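Local coordinates for protein phosphoserine phosphatase (Homo sapiens, PDB 6HYY) that hydrolyses phosphoserine to serine and phosphate with the help of a magnesium ion, as a phosphatase of the haloacid dehalogenase-like family, at residues A[185-197]-A[201-215]. Numbering follows the deposited sequence.
Sequences PADAFIGFGGNVI and VKDNAKWYITDFVEL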
# COMPACT_ATOMS: atom_id res chain seq x y z
N PRO A 185 -10.80 11.64 -1.39
CA PRO A 185 -10.80 12.66 -0.34
C PRO A 185 -9.43 13.15 0.15
O PRO A 185 -9.39 14.09 0.95
CB PRO A 185 -11.54 11.97 0.81
CG PRO A 185 -11.24 10.53 0.61
CD PRO A 185 -11.22 10.32 -0.87
N ALA A 186 -8.33 12.52 -0.28
CA ALA A 186 -7.05 13.09 0.10
C ALA A 186 -6.94 14.50 -0.47
O ALA A 186 -7.60 14.85 -1.45
CB ALA A 186 -5.89 12.22 -0.39
N ASP A 187 -6.10 15.33 0.16
CA ASP A 187 -5.96 16.71 -0.27
C ASP A 187 -4.96 16.88 -1.41
O ASP A 187 -5.04 17.86 -2.16
CB ASP A 187 -5.59 17.58 0.93
CG ASP A 187 -6.63 17.50 2.01
OD1 ASP A 187 -7.79 17.91 1.75
OD2 ASP A 187 -6.33 17.00 3.10
N ALA A 188 -4.05 15.92 -1.59
CA ALA A 188 -3.13 15.95 -2.71
C ALA A 188 -2.69 14.52 -2.97
O ALA A 188 -2.84 13.63 -2.13
CB ALA A 188 -1.91 16.83 -2.44
N PHE A 189 -2.16 14.30 -4.17
CA PHE A 189 -1.64 13.01 -4.58
C PHE A 189 -0.26 13.20 -5.19
O PHE A 189 -0.04 14.10 -6.01
CB PHE A 189 -2.59 12.33 -5.58
CG PHE A 189 -1.99 11.13 -6.27
CD1 PHE A 189 -1.78 9.93 -5.58
CD2 PHE A 189 -1.61 11.20 -7.60
CE1 PHE A 189 -1.20 8.83 -6.21
CE2 PHE A 189 -1.04 10.10 -8.24
CZ PHE A 189 -0.86 8.92 -7.55
N ILE A 190 0.68 12.33 -4.80
CA ILE A 190 1.98 12.25 -5.45
C ILE A 190 2.13 10.85 -6.04
O ILE A 190 2.13 9.86 -5.30
CB ILE A 190 3.13 12.56 -4.49
CG1 ILE A 190 2.92 13.93 -3.83
CG2 ILE A 190 4.44 12.51 -5.26
CD1 ILE A 190 3.93 14.24 -2.72
N GLY A 191 2.27 10.77 -7.36
CA GLY A 191 2.51 9.49 -8.00
C GLY A 191 3.96 9.06 -7.86
O GLY A 191 4.86 9.89 -7.75
N PHE A 192 4.16 7.75 -7.81
CA PHE A 192 5.49 7.18 -7.58
C PHE A 192 5.84 6.15 -8.63
O PHE A 192 5.16 5.12 -8.75
CB PHE A 192 5.58 6.56 -6.18
CG PHE A 192 6.93 6.00 -5.89
CD1 PHE A 192 8.00 6.86 -5.63
CD2 PHE A 192 7.15 4.64 -5.90
CE1 PHE A 192 9.26 6.37 -5.39
CE2 PHE A 192 8.43 4.13 -5.66
CZ PHE A 192 9.47 5.00 -5.40
N GLY A 193 6.96 6.36 -9.31
CA GLY A 193 7.36 5.46 -10.38
C GLY A 193 8.72 4.82 -10.19
O GLY A 193 9.35 4.37 -11.15
N GLY A 194 9.19 4.75 -8.94
CA GLY A 194 10.52 4.20 -8.70
C GLY A 194 10.65 2.72 -8.97
O GLY A 194 11.75 2.22 -9.25
N ASN A 195 9.55 1.98 -8.89
CA ASN A 195 9.59 0.55 -9.14
C ASN A 195 9.09 0.20 -10.54
O ASN A 195 9.79 -0.45 -11.32
CB ASN A 195 8.80 -0.20 -8.06
CG ASN A 195 9.52 -0.18 -6.73
OD1 ASN A 195 10.71 -0.53 -6.66
ND2 ASN A 195 8.84 0.27 -5.69
N VAL A 196 7.87 0.60 -10.86
CA VAL A 196 7.36 0.48 -12.23
C VAL A 196 6.55 1.73 -12.50
O VAL A 196 5.81 2.21 -11.63
CB VAL A 196 6.53 -0.80 -12.43
CG1 VAL A 196 5.85 -0.80 -13.81
CG2 VAL A 196 7.41 -2.04 -12.29
N ILE A 197 6.77 2.33 -13.65
CA ILE A 197 6.06 3.55 -14.01
C ILE A 197 4.74 3.15 -14.64
O ILE A 197 4.72 2.46 -15.66
CB ILE A 197 6.89 4.40 -14.98
CG1 ILE A 197 8.14 4.93 -14.27
CG2 ILE A 197 6.02 5.49 -15.60
CD1 ILE A 197 9.14 5.60 -15.19
N VAL A 201 -0.66 7.19 -14.86
CA VAL A 201 -0.51 8.02 -13.67
C VAL A 201 0.50 9.14 -13.92
O VAL A 201 0.27 10.30 -13.59
CB VAL A 201 -0.11 7.17 -12.45
CG1 VAL A 201 0.08 8.04 -11.21
CG2 VAL A 201 -1.16 6.10 -12.19
N LYS A 202 1.64 8.80 -14.53
CA LYS A 202 2.67 9.79 -14.83
C LYS A 202 2.13 10.89 -15.74
O LYS A 202 2.47 12.06 -15.58
CB LYS A 202 3.88 9.11 -15.47
CG LYS A 202 5.01 10.05 -15.82
CD LYS A 202 6.23 9.31 -16.34
CE LYS A 202 7.28 10.29 -16.84
NZ LYS A 202 8.32 9.63 -17.68
N ASP A 203 1.27 10.53 -16.70
CA ASP A 203 0.78 11.52 -17.65
C ASP A 203 -0.25 12.47 -17.05
O ASP A 203 -0.42 13.58 -17.55
CB ASP A 203 0.17 10.83 -18.87
CG ASP A 203 1.20 10.22 -19.79
OD1 ASP A 203 2.41 10.51 -19.65
OD2 ASP A 203 0.80 9.43 -20.67
N ASN A 204 -0.95 12.06 -15.99
CA ASN A 204 -2.09 12.83 -15.50
C ASN A 204 -1.94 13.37 -14.08
O ASN A 204 -2.74 14.22 -13.68
CB ASN A 204 -3.37 11.99 -15.58
CG ASN A 204 -3.80 11.75 -17.00
OD1 ASN A 204 -4.50 12.57 -17.58
ND2 ASN A 204 -3.35 10.64 -17.58
N ALA A 205 -0.96 12.91 -13.32
CA ALA A 205 -0.78 13.40 -11.96
C ALA A 205 -0.10 14.77 -11.98
O ALA A 205 0.84 15.01 -12.74
CB ALA A 205 0.07 12.42 -11.15
N LYS A 206 -0.59 15.68 -11.13
CA LYS A 206 0.09 16.97 -10.99
C LYS A 206 1.50 16.77 -10.47
O LYS A 206 2.44 17.41 -10.95
CB LYS A 206 -0.71 17.89 -10.06
CG LYS A 206 -2.16 18.11 -10.46
CD LYS A 206 -2.93 18.83 -9.35
CE LYS A 206 -4.38 19.06 -9.73
NZ LYS A 206 -5.02 17.83 -10.27
N TRP A 207 1.67 15.87 -9.51
CA TRP A 207 2.94 15.62 -8.85
C TRP A 207 3.34 14.18 -9.09
O TRP A 207 2.53 13.27 -8.91
CB TRP A 207 2.83 15.89 -7.34
CG TRP A 207 2.18 17.19 -7.00
CD1 TRP A 207 0.90 17.38 -6.54
CD2 TRP A 207 2.77 18.49 -7.08
NE1 TRP A 207 0.67 18.72 -6.33
CE2 TRP A 207 1.80 19.42 -6.66
CE3 TRP A 207 4.02 18.96 -7.49
CZ2 TRP A 207 2.04 20.79 -6.62
CZ3 TRP A 207 4.26 20.32 -7.44
CH2 TRP A 207 3.28 21.22 -7.02
N TYR A 208 4.59 13.97 -9.50
CA TYR A 208 5.06 12.63 -9.81
C TYR A 208 6.56 12.56 -9.56
O TYR A 208 7.29 13.46 -9.99
CB TYR A 208 4.76 12.25 -11.27
CG TYR A 208 4.87 10.77 -11.55
CD1 TYR A 208 3.79 9.91 -11.31
CD2 TYR A 208 6.03 10.22 -12.06
CE1 TYR A 208 3.88 8.55 -11.57
CE2 TYR A 208 6.14 8.87 -12.32
CZ TYR A 208 5.07 8.03 -12.08
OH TYR A 208 5.15 6.68 -12.34
N ILE A 209 7.00 11.51 -8.87
CA ILE A 209 8.42 11.29 -8.59
C ILE A 209 8.80 9.85 -8.93
O ILE A 209 7.96 8.95 -8.94
CB ILE A 209 8.78 11.59 -7.12
CG1 ILE A 209 8.06 10.61 -6.19
CG2 ILE A 209 8.41 13.04 -6.77
CD1 ILE A 209 8.47 10.75 -4.73
N THR A 210 10.09 9.64 -9.21
CA THR A 210 10.60 8.30 -9.45
C THR A 210 11.64 7.87 -8.43
O THR A 210 12.19 6.77 -8.55
CB THR A 210 11.22 8.18 -10.86
OG1 THR A 210 12.12 9.27 -11.09
CG2 THR A 210 10.13 8.18 -11.93
N ASP A 211 11.93 8.70 -7.44
CA ASP A 211 12.87 8.32 -6.40
C ASP A 211 12.48 9.08 -5.14
O ASP A 211 12.27 10.30 -5.19
CB ASP A 211 14.31 8.64 -6.82
CG ASP A 211 15.35 7.92 -5.97
OD1 ASP A 211 15.21 7.93 -4.73
OD2 ASP A 211 16.30 7.35 -6.55
N PHE A 212 12.37 8.37 -4.02
CA PHE A 212 11.96 9.02 -2.79
C PHE A 212 12.94 10.11 -2.35
O PHE A 212 12.56 10.98 -1.57
CB PHE A 212 11.76 7.96 -1.69
CG PHE A 212 10.46 7.20 -1.81
CD1 PHE A 212 9.24 7.87 -1.92
CD2 PHE A 212 10.45 5.82 -1.83
CE1 PHE A 212 8.05 7.16 -2.04
CE2 PHE A 212 9.26 5.10 -1.94
CZ PHE A 212 8.06 5.77 -2.05
N VAL A 213 14.17 10.11 -2.89
CA VAL A 213 15.12 11.19 -2.60
C VAL A 213 14.53 12.55 -2.96
O VAL A 213 14.86 13.56 -2.32
CB VAL A 213 16.46 10.98 -3.34
CG1 VAL A 213 17.20 9.76 -2.82
CG2 VAL A 213 16.26 10.93 -4.85
N GLU A 214 13.68 12.62 -3.99
CA GLU A 214 13.19 13.92 -4.44
C GLU A 214 12.41 14.64 -3.34
O GLU A 214 12.44 15.87 -3.28
CB GLU A 214 12.32 13.75 -5.68
CG GLU A 214 13.05 13.10 -6.84
CD GLU A 214 12.12 12.81 -7.99
OE1 GLU A 214 11.38 13.73 -8.39
OE2 GLU A 214 12.13 11.67 -8.50
N LEU A 215 11.72 13.89 -2.48
CA LEU A 215 11.11 14.51 -1.31
C LEU A 215 12.12 14.76 -0.21
O LEU A 215 11.90 15.63 0.64
CB LEU A 215 9.97 13.63 -0.80
CG LEU A 215 8.95 13.32 -1.89
CD1 LEU A 215 7.93 12.31 -1.42
CD2 LEU A 215 8.27 14.61 -2.34
O HOH W 1 -0.98 14.89 -8.30
O HOH W 2 3.58 4.86 -11.37
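Gly191 ties strand 188-192 to strand 207-209 through both of its backbone polar atoms: its N donates to Trp207 O (3.0 Å), and its O accepts from Ile209 N (2.9 Å). Just past the strand end, Gly193 N donates to Ile209 O at 2.8 Å, lying in the plane of that carbonyl. One water continues the ladder, donating to Phe189 O and accepting from Trp207 N in place of a direct bond. A second lies in the plane of the Tyr208 ring at its edge, hydrogen-bonded to the hydroxyl, with Phe192 O among the acceptors in its reach.

These parallel strands, linked by helix 199-204 on the Tyr208 face, form the last beta-alpha-beta unit of the Rossmann-like core characteristic of the haloacid dehalogenase family, and 207-209 is an outermost strand of its sheet.

On the helix side, the Tyr208 ring lies across the glycine backbone, with Gly191 O over one face and OH 3.2 Å from Gly193 CA. Ile197 CG2 also approaches that OH, while the Phe189 ring receives Val201 CG1 at its edge, in plane (CE2 to CG1, 3.8 Å).

The other face of the sheet carries Ile190, Phe192, Trp207 and Ile209. Phe192 and Phe212 form an offset stack, the centroids 4.0 Å apart and the planes at 7°; chi1 of -179° at Phe192 turns its ring from the backbone N toward Phe212. Ile209 CG1 meets the Phe192 edge at CD1 (3.8 Å), and Ile190 CG1 packs on Trp207 CB. Helix 2-8 lies against Trp207 and Ile209, whereas helix 87-96 adjoins Phe212.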